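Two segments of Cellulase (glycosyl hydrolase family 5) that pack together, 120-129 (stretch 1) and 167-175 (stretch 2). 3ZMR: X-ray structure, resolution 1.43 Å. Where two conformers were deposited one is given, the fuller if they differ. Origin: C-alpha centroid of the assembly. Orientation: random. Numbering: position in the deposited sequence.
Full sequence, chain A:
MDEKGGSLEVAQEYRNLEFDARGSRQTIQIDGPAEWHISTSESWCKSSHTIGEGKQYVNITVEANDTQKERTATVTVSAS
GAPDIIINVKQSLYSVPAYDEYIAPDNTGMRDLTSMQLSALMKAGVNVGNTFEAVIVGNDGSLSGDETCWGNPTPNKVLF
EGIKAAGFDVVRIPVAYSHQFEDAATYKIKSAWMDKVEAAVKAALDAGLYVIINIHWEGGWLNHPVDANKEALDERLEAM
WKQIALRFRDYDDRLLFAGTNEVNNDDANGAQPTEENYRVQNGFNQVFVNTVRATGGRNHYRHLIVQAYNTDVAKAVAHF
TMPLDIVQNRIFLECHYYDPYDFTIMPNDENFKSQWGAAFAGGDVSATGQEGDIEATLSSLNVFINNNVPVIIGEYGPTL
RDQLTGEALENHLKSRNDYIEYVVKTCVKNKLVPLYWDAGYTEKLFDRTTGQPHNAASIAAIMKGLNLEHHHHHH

Stretch 1 120-129: ALMKAGVNVG
Stretch 2 167-175: GFDVVRIPV

The two segments meet as neighbouring parallel strands, 125-127 beside 170-173, whose N-to-C directions differ by 17° and whose axes approach to 4.7 Å. Gly125 pairs with Val170, Val126 with Val171 and Asn127 with Arg172, at CA-CA distances of 4.4, 5.1 and 4.6 Å. Together the stretches bury 677 Å².

Stretch 1 enters through the end of a weakly bonded helix. Ala120 (phi/psi -72/-19) lies out of reach, and Leu121 (-89/-20; chi1 m, chi2 t) turns the end of its side chain away. Met122 (-78/-44; m, t, p) makes the first substantial contact: its CB lies 3.5 Å from Val170 CG2, an apolar meeting suited to a buried site, and its O is 3.3 Å from Asp169 CB. Val170 holds chi1 at t.

Lys123 leaves the helix with positive phi (75/-77). Its extended, poorly ordered side chain runs past Asp169 (chi1 m), but Lys123 NZ remains 4.5 Å from Asp169 OD2, too far for a salt bridge. Ala124 (-154/160) is extended and small, and the chain straightens here into the strand. Its carbonyl serves two donors: Asp169 N at 3.0 Å from Ala124 O, and Val170 N, more weakly, at 3.3 Å from the same oxygen. A water accepts a weak bond from Ala124 N at 3.4 Å; the same water oxygen lies 2.7 Å from Gly167 O and 3.2 Å from Asp169 OD2. Gly167 (110/9) closes a Schellman motif after a helix; a CB there would jam against the preceding carbonyl.

Gly125 (-161/-166) suits its place because a CB would lie 2.3 Å from Val170 O, a clash. Without one, Gly125 CA can sit 3.1 Å from Val170 O and 3.6 Å from CD1 of Phe168 (chi1 m, chi2 -77°).

From Val126 the ladder alternates as a parallel pairing should. Val126 N donates to Val170 O at 3.1 Å, and Val126 O accepts from Arg172 N at 2.9 Å; thus Val126 (-144/156) reaches the residues flanking its partner, Val171 (-125/131). Val171 CA also makes a CA-H...O contact of 3.2 Å with Val126 O. Both valines have chi1 p and point to the same face, with Val126 CG1 4.4 Å from Val171 CG2. Their beta-branched side chains favour such extended backbones.

Asn127 (-93/145; chi1 m, chi2 -98°) and Arg172 (-97/127) share the other face. Arg172 extends its chain in t, t, t before chi4 turns to -96°, allowing Arg172 NH1 to donate to Asn127 OD1 at 2.9 Å, at the guanidinium edge. The amide oxygen thus gives a buried, charged group a polar partner.

Val128 (-96/72; chi1 t) continues the ladder, its N donating to Arg172 O at 2.9 Å. Val128 CG2 packs tightly on Val171 CG2 at 3.3 Å and more loosely against Ile173 CG1 at 4.5 Å. A second water donates to Val128 O at 2.8 Å and to Pro174 O at 2.7 Å, linking the segments as Gly129 (-80/161) leaves the contact.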

# COMPACT_ATOMS: atom_id res chain seq x y z
N ALA A 120 -2.77 -1.95 16.60
CA ALA A 120 -3.71 -2.34 17.65
C ALA A 120 -4.27 -1.10 18.39
O ALA A 120 -5.33 -1.17 19.02
CB ALA A 120 -3.02 -3.26 18.63
N LEU A 121 -3.59 0.04 18.28
CA LEU A 121 -4.01 1.33 18.85
C LEU A 121 -4.90 2.12 17.89
O LEU A 121 -5.63 3.03 18.29
CB LEU A 121 -2.78 2.18 19.20
CG LEU A 121 -1.78 1.54 20.15
CD1 LEU A 121 -0.60 2.49 20.38
CD2 LEU A 121 -2.44 1.17 21.47
N MET A 122 -4.81 1.78 16.62
CA MET A 122 -5.48 2.56 15.58
C MET A 122 -6.96 2.27 15.53
O MET A 122 -7.77 3.19 15.42
CB MET A 122 -4.77 2.35 14.24
CG MET A 122 -3.43 3.09 14.21
SD MET A 122 -2.27 2.79 12.85
CE MET A 122 -3.30 3.33 11.54
N LYS A 123 -7.29 0.97 15.60
CA LYS A 123 -8.65 0.43 15.82
C LYS A 123 -9.59 0.51 14.61
O LYS A 123 -9.90 -0.50 14.00
CB LYS A 123 -9.32 1.05 17.05
CG LYS A 123 -8.71 0.53 18.36
CD LYS A 123 -9.16 1.33 19.57
CE LYS A 123 -8.01 1.53 20.55
NZ LYS A 123 -8.45 1.94 21.91
N ALA A 124 -10.10 1.71 14.35
CA ALA A 124 -11.00 1.94 13.21
C ALA A 124 -10.94 3.37 12.76
O ALA A 124 -10.55 4.28 13.51
CB ALA A 124 -12.42 1.59 13.54
N GLY A 125 -11.36 3.59 11.55
CA GLY A 125 -11.34 4.93 11.05
C GLY A 125 -12.22 5.23 9.86
O GLY A 125 -13.12 4.45 9.50
N VAL A 126 -11.95 6.39 9.27
CA VAL A 126 -12.73 6.89 8.14
C VAL A 126 -11.82 7.63 7.16
O VAL A 126 -10.77 8.13 7.53
CB VAL A 126 -13.87 7.82 8.65
CG1 VAL A 126 -13.31 9.11 9.23
CG2 VAL A 126 -14.94 8.11 7.61
N ASN A 127 -12.25 7.69 5.91
CA ASN A 127 -11.65 8.50 4.89
C ASN A 127 -12.32 9.84 4.79
O ASN A 127 -13.54 9.93 4.92
CB ASN A 127 -11.79 7.87 3.52
CG ASN A 127 -10.85 6.70 3.30
OD1 ASN A 127 -9.80 6.88 2.70
ND2 ASN A 127 -11.23 5.51 3.75
N VAL A 128 -11.55 10.88 4.49
CA VAL A 128 -12.07 12.18 4.04
C VAL A 128 -11.98 12.14 2.50
O VAL A 128 -11.12 12.76 1.87
CB VAL A 128 -11.29 13.38 4.62
CG1 VAL A 128 -11.91 14.71 4.18
CG2 VAL A 128 -11.27 13.31 6.13
N GLY A 129 -12.86 11.35 1.91
CA GLY A 129 -12.82 11.08 0.50
C GLY A 129 -13.40 12.19 -0.38
O GLY A 129 -14.16 13.06 0.08
N GLY A 167 -15.94 8.07 17.94
CA GLY A 167 -15.23 6.83 18.29
C GLY A 167 -14.21 6.33 17.28
O GLY A 167 -13.66 5.25 17.43
N PHE A 168 -13.92 7.15 16.28
CA PHE A 168 -12.88 6.82 15.29
C PHE A 168 -11.55 7.33 15.78
O PHE A 168 -11.46 8.43 16.31
CB PHE A 168 -13.20 7.42 13.95
CG PHE A 168 -14.45 6.89 13.33
CD1 PHE A 168 -14.44 5.65 12.75
CD2 PHE A 168 -15.64 7.61 13.38
CE1 PHE A 168 -15.58 5.14 12.17
CE2 PHE A 168 -16.78 7.08 12.79
CZ PHE A 168 -16.75 5.85 12.18
N ASP A 169 -10.50 6.55 15.53
CA ASP A 169 -9.16 6.97 15.93
C ASP A 169 -8.18 7.26 14.79
O ASP A 169 -7.07 7.71 15.05
CB ASP A 169 -8.58 5.98 16.92
CG ASP A 169 -9.32 6.03 18.27
OD1 ASP A 169 -9.63 7.14 18.81
OD2 ASP A 169 -9.64 4.96 18.77
N VAL A 170 -8.60 6.98 13.56
CA VAL A 170 -7.75 7.17 12.36
C VAL A 170 -8.54 7.87 11.27
O VAL A 170 -9.71 7.54 11.05
CB VAL A 170 -7.29 5.81 11.74
CG1 VAL A 170 -6.35 6.02 10.56
CG2 VAL A 170 -6.66 4.92 12.77
N VAL A 171 -7.90 8.78 10.56
CA VAL A 171 -8.47 9.34 9.33
C VAL A 171 -7.46 9.15 8.20
O VAL A 171 -6.26 9.41 8.37
CB VAL A 171 -8.90 10.82 9.48
CG1 VAL A 171 -7.74 11.76 9.81
CG2 VAL A 171 -9.64 11.30 8.25
N ARG A 172 -7.94 8.62 7.08
CA ARG A 172 -7.18 8.60 5.83
C ARG A 172 -7.64 9.78 4.99
O ARG A 172 -8.85 9.99 4.79
CB ARG A 172 -7.40 7.28 5.09
CG ARG A 172 -6.69 7.16 3.75
CD ARG A 172 -6.76 5.74 3.25
NE ARG A 172 -6.15 5.46 1.95
CZ ARG A 172 -6.82 5.41 0.79
NH1 ARG A 172 -8.09 5.76 0.71
NH2 ARG A 172 -6.21 5.01 -0.31
N ILE A 173 -6.66 10.58 4.56
CA ILE A 173 -6.83 11.78 3.75
C ILE A 173 -6.18 11.51 2.40
O ILE A 173 -4.97 11.68 2.24
CB ILE A 173 -6.23 13.02 4.42
CG1 ILE A 173 -6.79 13.21 5.83
CG2 ILE A 173 -6.46 14.27 3.57
CD1 ILE A 173 -6.24 14.41 6.60
N PRO A 174 -6.96 11.06 1.40
CA PRO A 174 -6.43 10.98 0.04
C PRO A 174 -6.00 12.38 -0.44
O PRO A 174 -6.70 13.38 -0.13
CB PRO A 174 -7.64 10.48 -0.77
CG PRO A 174 -8.46 9.73 0.20
CD PRO A 174 -8.34 10.51 1.46
N VAL A 175 -4.88 12.47 -1.13
CA VAL A 175 -4.39 13.75 -1.63
C VAL A 175 -3.93 13.62 -3.08
O VAL A 175 -3.26 12.65 -3.47
CB VAL A 175 -3.20 14.28 -0.79
CG1 VAL A 175 -2.87 15.74 -1.16
CG2 VAL A 175 -3.50 14.21 0.69
O HOH W 1 -11.62 3.63 16.66
O HOH W 2 -8.92 14.29 1.20